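PDB 6CXT: butyryl-CoA dehydrogenase from Marinomonas mediterranea, which belongs to the acyl-CoA dehydrogenase family of flavoproteins and binds flavin-adenine dinucleotide at the interfaces between its subunits. Local coordinates for residues B[331-334]-B[335-338]; B[343-347]-B[348-352]. One frame throughout, in Å; residues are numbered along the deposited sequence. Where two conformers were deposited one is given.

Interaction 1: residues B[331-334]-B[335-338]; sequences GIDS and IRVH. With FAD (flavin-adenine dinucleotide), chain D.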
loop_
_atom_site.group_PDB
_atom_site.type_symbol
_atom_site.label_atom_id
_atom_site.label_comp_id
_atom_site.label_asym_id
_atom_site.label_seq_id
_atom_site.Cartn_x
_atom_site.Cartn_y
_atom_site.Cartn_z
ATOM N N GLY B 331 -13.904 -5.963 0.244
ATOM C CA GLY B 331 -14.627 -6.274 -0.983
ATOM C C GLY B 331 -13.669 -6.777 -2.080
ATOM O O GLY B 331 -13.990 -7.736 -2.793
ATOM N N ILE B 332 -12.533 -6.115 -2.260
ATOM C CA ILE B 332 -11.607 -6.551 -3.270
ATOM C C ILE B 332 -10.995 -7.929 -2.884
ATOM O O ILE B 332 -10.948 -8.861 -3.695
ATOM C CB ILE B 332 -10.481 -5.518 -3.456
ATOM C CG1 ILE B 332 -11.068 -4.208 -4.080
ATOM C CG2 ILE B 332 -9.347 -6.086 -4.334
ATOM C CD1 ILE B 332 -10.112 -3.040 -3.813
ATOM N N ASP B 333 -10.566 -8.042 -1.651
ATOM C CA ASP B 333 -9.882 -9.293 -1.219
ATOM C C ASP B 333 -10.854 -10.532 -1.257
ATOM O O ASP B 333 -10.448 -11.647 -1.650
ATOM C CB ASP B 333 -9.297 -9.104 0.187
ATOM C CG ASP B 333 -8.020 -8.297 0.170
ATOM O OD1 ASP B 333 -7.403 -8.172 -0.874
ATOM O OD2 ASP B 333 -7.560 -7.887 1.231
ATOM N N SER B 334 -12.118 -10.328 -0.883
ATOM C CA SER B 334 -13.136 -11.383 -0.991
ATOM C C SER B 334 -13.254 -11.885 -2.431
ATOM O O SER B 334 -13.363 -13.097 -2.679
ATOM C CB SER B 334 -14.487 -10.882 -0.493
ATOM O OG SER B 334 -14.403 -10.674 0.897
ATOM N N ILE B 335 -13.253 -10.962 -3.406
ATOM C CA ILE B 335 -13.263 -11.400 -4.795
ATOM C C ILE B 335 -11.991 -12.180 -5.113
ATOM O O ILE B 335 -12.068 -13.275 -5.716
ATOM C CB ILE B 335 -13.492 -10.200 -5.769
ATOM C CG1 ILE B 335 -14.941 -9.698 -5.599
ATOM C CG2 ILE B 335 -13.222 -10.581 -7.206
ATOM C CD1 ILE B 335 -15.172 -8.326 -6.316
ATOM N N ARG B 336 -10.851 -11.661 -4.753
ATOM C CA ARG B 336 -9.629 -12.356 -5.007
ATOM C C ARG B 336 -9.617 -13.806 -4.457
ATOM O O ARG B 336 -9.219 -14.685 -5.120
ATOM C CB ARG B 336 -8.454 -11.574 -4.449
ATOM C CG ARG B 336 -8.159 -10.235 -5.085
ATOM C CD ARG B 336 -6.888 -9.717 -4.489
ATOM N NE ARG B 336 -6.517 -8.351 -4.768
ATOM C CZ ARG B 336 -5.887 -7.941 -5.846
ATOM N NH1 ARG B 336 -5.651 -8.756 -6.828
ATOM N NH2 ARG B 336 -5.544 -6.691 -5.949
ATOM N N VAL B 337 -10.090 -13.968 -3.248
ATOM C CA VAL B 337 -10.068 -15.247 -2.530
ATOM C C VAL B 337 -11.022 -16.200 -3.274
ATOM O O VAL B 337 -10.702 -17.391 -3.443
ATOM C CB VAL B 337 -10.521 -15.114 -1.043
ATOM C CG1 VAL B 337 -10.869 -16.490 -0.401
ATOM C CG2 VAL B 337 -9.479 -14.378 -0.214
ATOM N N HIS B 338 -12.168 -15.691 -3.725
ATOM C CA HIS B 338 -13.196 -16.548 -4.318
ATOM C C HIS B 338 -12.935 -16.827 -5.806
ATOM O O HIS B 338 -13.623 -17.673 -6.384
ATOM C CB HIS B 338 -14.578 -15.898 -4.140
ATOM C CG HIS B 338 -15.135 -16.087 -2.777
ATOM N ND1 HIS B 338 -14.757 -15.304 -1.700
ATOM C CD2 HIS B 338 -15.999 -17.011 -2.288
ATOM C CE1 HIS B 338 -15.409 -15.706 -0.621
ATOM N NE2 HIS B 338 -16.169 -16.740 -0.953
HETATM P PA FAD D . -9.122 -20.656 -7.753
HETATM O O1A FAD D . -8.060 -21.231 -8.672
HETATM O O2A FAD D . -10.101 -21.484 -6.938
HETATM O O5B FAD D . -8.388 -19.566 -6.793
HETATM C C5B FAD D . -9.049 -18.969 -5.653
HETATM C C4B FAD D . -7.947 -18.176 -4.921
HETATM O O4B FAD D . -6.868 -19.069 -4.544
HETATM C C3B FAD D . -7.351 -17.102 -5.825
HETATM O O3B FAD D . -7.017 -16.033 -4.931
HETATM C C2B FAD D . -6.035 -17.755 -6.303
HETATM O O2B FAD D . -5.032 -16.805 -6.743
HETATM C C1B FAD D . -5.632 -18.606 -5.061
HETATM N N9A FAD D . -4.711 -19.676 -5.498
HETATM C C8A FAD D . -5.016 -20.786 -6.223
HETATM N N7A FAD D . -3.863 -21.483 -6.519
HETATM C C5A FAD D . -2.811 -20.795 -5.993
HETATM C C6A FAD D . -1.334 -20.944 -5.910
HETATM N N6A FAD D . -0.675 -21.999 -6.508
HETATM N N1A FAD D . -0.641 -19.969 -5.247
HETATM C C2A FAD D . -1.241 -18.879 -4.658
HETATM N N3A FAD D . -2.582 -18.712 -4.685
HETATM C C4A FAD D . -3.393 -19.600 -5.322
HETATM N N1 FAD D . -11.432 -19.742 -18.130
HETATM C C2 FAD D . -11.395 -20.335 -19.378
HETATM O O2 FAD D . -11.001 -21.533 -19.410
HETATM N N3 FAD D . -11.767 -19.703 -20.529
HETATM C C4 FAD D . -12.260 -18.449 -20.503
HETATM O O4 FAD D . -12.599 -17.901 -21.553
HETATM C C4X FAD D . -12.347 -17.738 -19.181
HETATM N N5 FAD D . -12.854 -16.492 -19.047
HETATM C C5X FAD D . -12.996 -15.875 -17.841
HETATM C C6 FAD D . -13.550 -14.567 -17.814
HETATM C C7 FAD D . -13.724 -13.920 -16.573
HETATM C C7M FAD D . -14.348 -12.547 -16.551
HETATM C C8 FAD D . -13.328 -14.587 -15.322
HETATM C C8M FAD D . -13.493 -13.898 -14.008
HETATM C C9 FAD D . -12.746 -15.873 -15.343
HETATM C C9A FAD D . -12.569 -16.529 -16.583
HETATM N N10 FAD D . -12.017 -17.847 -16.669
HETATM C C10 FAD D . -11.905 -18.465 -17.963
HETATM C "C1'" FAD D . -11.605 -18.581 -15.482
HETATM C "C2'" FAD D . -10.283 -17.981 -14.949
HETATM O "O2'" FAD D . -9.142 -18.268 -15.776
HETATM C "C3'" FAD D . -10.112 -18.416 -13.503
HETATM O "O3'" FAD D . -11.169 -17.776 -12.758
HETATM C "C4'" FAD D . -8.731 -18.239 -12.848
HETATM O "O4'" FAD D . -7.756 -19.134 -13.473
HETATM C "C5'" FAD D . -8.784 -18.554 -11.346
HETATM O "O5'" FAD D . -9.409 -19.833 -11.183
HETATM P P FAD D . -10.579 -19.985 -10.142
HETATM O O1P FAD D . -11.041 -21.445 -10.099
HETATM O O2P FAD D . -11.693 -18.980 -10.360
HETATM O O3P FAD D . -9.982 -19.661 -8.688
#
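Arg-336 N donates to Ile-332 O at 3.0 Å and Val-337 N to Asp-333 O at 2.8 Å, the i to i+4 pattern of an alpha-helix, here the last two turns of helix 313-338. The final turn is gripped twice at one acceptor: His-338 N and His-338 ND1 both donate to Ser-334 O, from opposite faces of its carbonyl plane. His-338 ND1 lies 2.8 Å from Ser-334 O, which sits at the ring edge, 11° out of the ring plane; with CG beside the backbone N (chi1 -79°), the ND1 edge turns back to the preceding turn, a bond that would limit rotation of the ring. The ring also stacks with Tyr-264. In this helical C-terminal domain of the acyl-CoA dehydrogenase fold, the helix ends at the cofactor, where FAD O3B, a ribose hydroxyl, donates to Arg-336 O at 2.6 Å. Ile-332 and Arg-336 run alongside each other, Ile-332 CG2 lying 3.7 Å from Arg-336 NE. Asp-333 OD1 has a long salt bridge to Arg-336 NE, 4.0 Å, the carboxylate and guanidinium planes 46° apart; OD1 pairs more strongly with Arg-284, OD2 with Arg-291, and Arg-336 with Glu-325 of the second subunit.

Interaction 2: residues B[343-347]-B[348-352]; sequences YLDEG and RVNNS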
loop_
_atom_site.group_PDB
_atom_site.type_symbol
_atom_site.label_atom_id
_atom_site.label_comp_id
_atom_site.label_asym_id
_atom_site.label_seq_id
_atom_site.Cartn_x
_atom_site.Cartn_y
_atom_site.Cartn_z
ATOM N N TYR B 343 -16.520 -13.175 -8.864
ATOM C CA TYR B 343 -16.822 -12.193 -9.902
ATOM C C TYR B 343 -18.273 -12.348 -10.393
ATOM O O TYR B 343 -18.949 -11.339 -10.735
ATOM C CB TYR B 343 -15.855 -12.347 -11.072
ATOM C CG TYR B 343 -15.811 -11.129 -12.006
ATOM C CD1 TYR B 343 -15.220 -9.906 -11.570
ATOM C CD2 TYR B 343 -16.337 -11.202 -13.285
ATOM C CE1 TYR B 343 -15.158 -8.817 -12.426
ATOM C CE2 TYR B 343 -16.282 -10.116 -14.154
ATOM C CZ TYR B 343 -15.709 -8.910 -13.701
ATOM O OH TYR B 343 -15.656 -7.850 -14.620
ATOM N N LEU B 344 -18.779 -13.569 -10.342
ATOM C CA LEU B 344 -20.129 -13.879 -10.713
ATOM C C LEU B 344 -21.101 -13.325 -9.679
ATOM O O LEU B 344 -20.809 -13.377 -8.545
ATOM C CB LEU B 344 -20.331 -15.379 -10.730
ATOM C CG LEU B 344 -20.050 -16.126 -12.002
ATOM C CD1 LEU B 344 -18.917 -15.663 -12.832
ATOM C CD2 LEU B 344 -20.185 -17.627 -11.907
ATOM N N ASP B 345 -22.247 -12.821 -10.094
ATOM C CA ASP B 345 -23.210 -12.338 -9.087
ATOM C C ASP B 345 -23.677 -13.434 -8.135
ATOM O O ASP B 345 -23.902 -13.183 -6.936
ATOM C CB ASP B 345 -24.410 -11.694 -9.777
ATOM C CG ASP B 345 -24.064 -10.385 -10.446
ATOM O OD1 ASP B 345 -22.912 -9.854 -10.332
ATOM O OD2 ASP B 345 -24.979 -9.833 -11.057
ATOM N N GLU B 346 -23.833 -14.652 -8.655
ATOM C CA GLU B 346 -24.295 -15.805 -7.810
ATOM C C GLU B 346 -23.260 -16.211 -6.719
ATOM O O GLU B 346 -23.537 -17.016 -5.822
ATOM C CB GLU B 346 -24.607 -17.024 -8.717
ATOM C CG GLU B 346 -23.322 -17.728 -9.249
ATOM C CD GLU B 346 -23.512 -19.121 -9.924
ATOM O OE1 GLU B 346 -22.698 -20.069 -9.650
ATOM O OE2 GLU B 346 -24.449 -19.271 -10.741
ATOM N N GLY B 347 -22.022 -15.746 -6.867
ATOM C CA GLY B 347 -20.987 -15.973 -5.862
ATOM C C GLY B 347 -21.310 -15.313 -4.536
ATOM O O GLY B 347 -20.728 -15.706 -3.488
ATOM N N ARG B 348 -22.258 -14.356 -4.580
ATOM C CA ARG B 348 -22.742 -13.562 -3.433
ATOM C C ARG B 348 -21.630 -12.879 -2.599
ATOM O O ARG B 348 -21.638 -12.804 -1.343
ATOM C CB ARG B 348 -23.798 -14.292 -2.603
ATOM C CG ARG B 348 -23.527 -15.685 -2.117
ATOM C CD ARG B 348 -24.799 -16.240 -1.459
ATOM N NE ARG B 348 -24.499 -16.884 -0.166
ATOM C CZ ARG B 348 -24.620 -16.310 1.037
ATOM N NH1 ARG B 348 -25.055 -15.048 1.177
ATOM N NH2 ARG B 348 -24.310 -17.018 2.119
ATOM N N VAL B 349 -20.655 -12.411 -3.345
ATOM C CA VAL B 349 -19.480 -11.769 -2.777
ATOM C C VAL B 349 -19.306 -10.334 -3.284
ATOM O O VAL B 349 -18.749 -9.470 -2.564
ATOM C CB VAL B 349 -18.272 -12.696 -3.170
ATOM C CG1 VAL B 349 -16.948 -11.984 -3.315
ATOM C CG2 VAL B 349 -18.204 -13.818 -2.115
ATOM N N ASN B 350 -19.705 -10.093 -4.513
ATOM C CA ASN B 350 -19.251 -8.860 -5.210
ATOM C C ASN B 350 -20.095 -7.633 -4.777
ATOM O O ASN B 350 -19.787 -6.514 -5.170
ATOM C CB ASN B 350 -19.158 -9.039 -6.742
ATOM C CG ASN B 350 -20.501 -9.316 -7.398
ATOM O OD1 ASN B 350 -21.570 -8.942 -6.869
ATOM N ND2 ASN B 350 -20.466 -9.905 -8.592
ATOM N N ASN B 351 -21.116 -7.822 -3.929
ATOM C CA ASN B 351 -21.818 -6.621 -3.369
ATOM C C ASN B 351 -20.962 -5.846 -2.365
ATOM O O ASN B 351 -21.129 -4.634 -2.225
ATOM C CB ASN B 351 -23.129 -6.987 -2.697
ATOM C CG ASN B 351 -24.199 -7.241 -3.705
ATOM O OD1 ASN B 351 -24.245 -6.619 -4.768
ATOM N ND2 ASN B 351 -25.013 -8.206 -3.421
ATOM N N SER B 352 -19.999 -6.494 -1.732
ATOM C CA SER B 352 -19.186 -5.782 -0.783
ATOM C C SER B 352 -18.421 -4.669 -1.486
ATOM O O SER B 352 -18.435 -3.547 -0.959
ATOM C CB SER B 352 -18.182 -6.703 -0.042
ATOM O OG SER B 352 -18.984 -7.606 0.642
HETATM O O HOH W 1 -20.025 -12.420 -6.160
#
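Asn-350 reaches back across the turn to Tyr-343 and Asp-345, and its side chain can be followed outward from the backbone. CB points toward 343-347, and a chi1 of 64° tucks CG over its own backbone, flanked by N and C, and turns the amide to Tyr-343 O and Asp-345. Asn-350 CG itself lies 3.8 Å from Asp-345 OD1. On the oxygen branch, Asn-350 OD1 also stays 3.8 Å from Asp-345 OD1, so the polar grip comes from the nitrogen branch. Asn-350 ND2 donates to both Tyr-343 O and Asp-345 OD1, each at 3.0 Å. The bond to the carboxylate is the straighter, with an N-H...O angle of 164°, and it uses the anti lone pair of OD1, although the carboxylate and amide planes stand almost perpendicular at 88°. The bond to Tyr-343 O is more bent, with the donor above the carbonyl plane. Both acceptors lie close to the amide plane, consistent with the two bonds together restraining the amide's rotation.

The backbone closes the same loop through Arg-348 N, which donates to Asp-345 O at 3.1 Å at the end of the 3-10 turn 345-347. A water links the two sides, donating to Leu-344 O at 2.7 Å and accepting from Val-349 N at 2.9 Å. CG2 of Val-349 rests 3.4 Å from Gly-347 O.

In the C-terminal domain of this acyl-CoA dehydrogenase fold, the loop connects helix 340-343 to helix 351-359. Val-349 packs on Ser-334, Ile-335 and His-338 of helix 313-338, Ser-352 bonds Asp-257 of helix 248-267, and Tyr-343 touches FAD while its hydroxyl bonds Lys-354 O of the second subunit.

Overall arrangement
Interaction 1 closes a long helix and interaction 2 forms the connection a few residues later; both belong to the C-terminal domain, and their centres are about 9 Å apart. They meet through Val-349, whose CG2 lies 3.7 Å from His-338 CE1 and whose CG1 lies 3.8 Å from Ile-335 CG1. Residues 331-338 are mostly buried, and there regular main-chain bonding is joined by an imidazole and by the charged pairs of Asp-333 and Arg-336. Residues 343-352 are only partly buried, with Glu-346 and Arg-348 exposed, and an asparagine amide and a water take over where helical bonding is interrupted. Both touch the second subunit and FAD, the first through Arg-336 O and the second through Tyr-343.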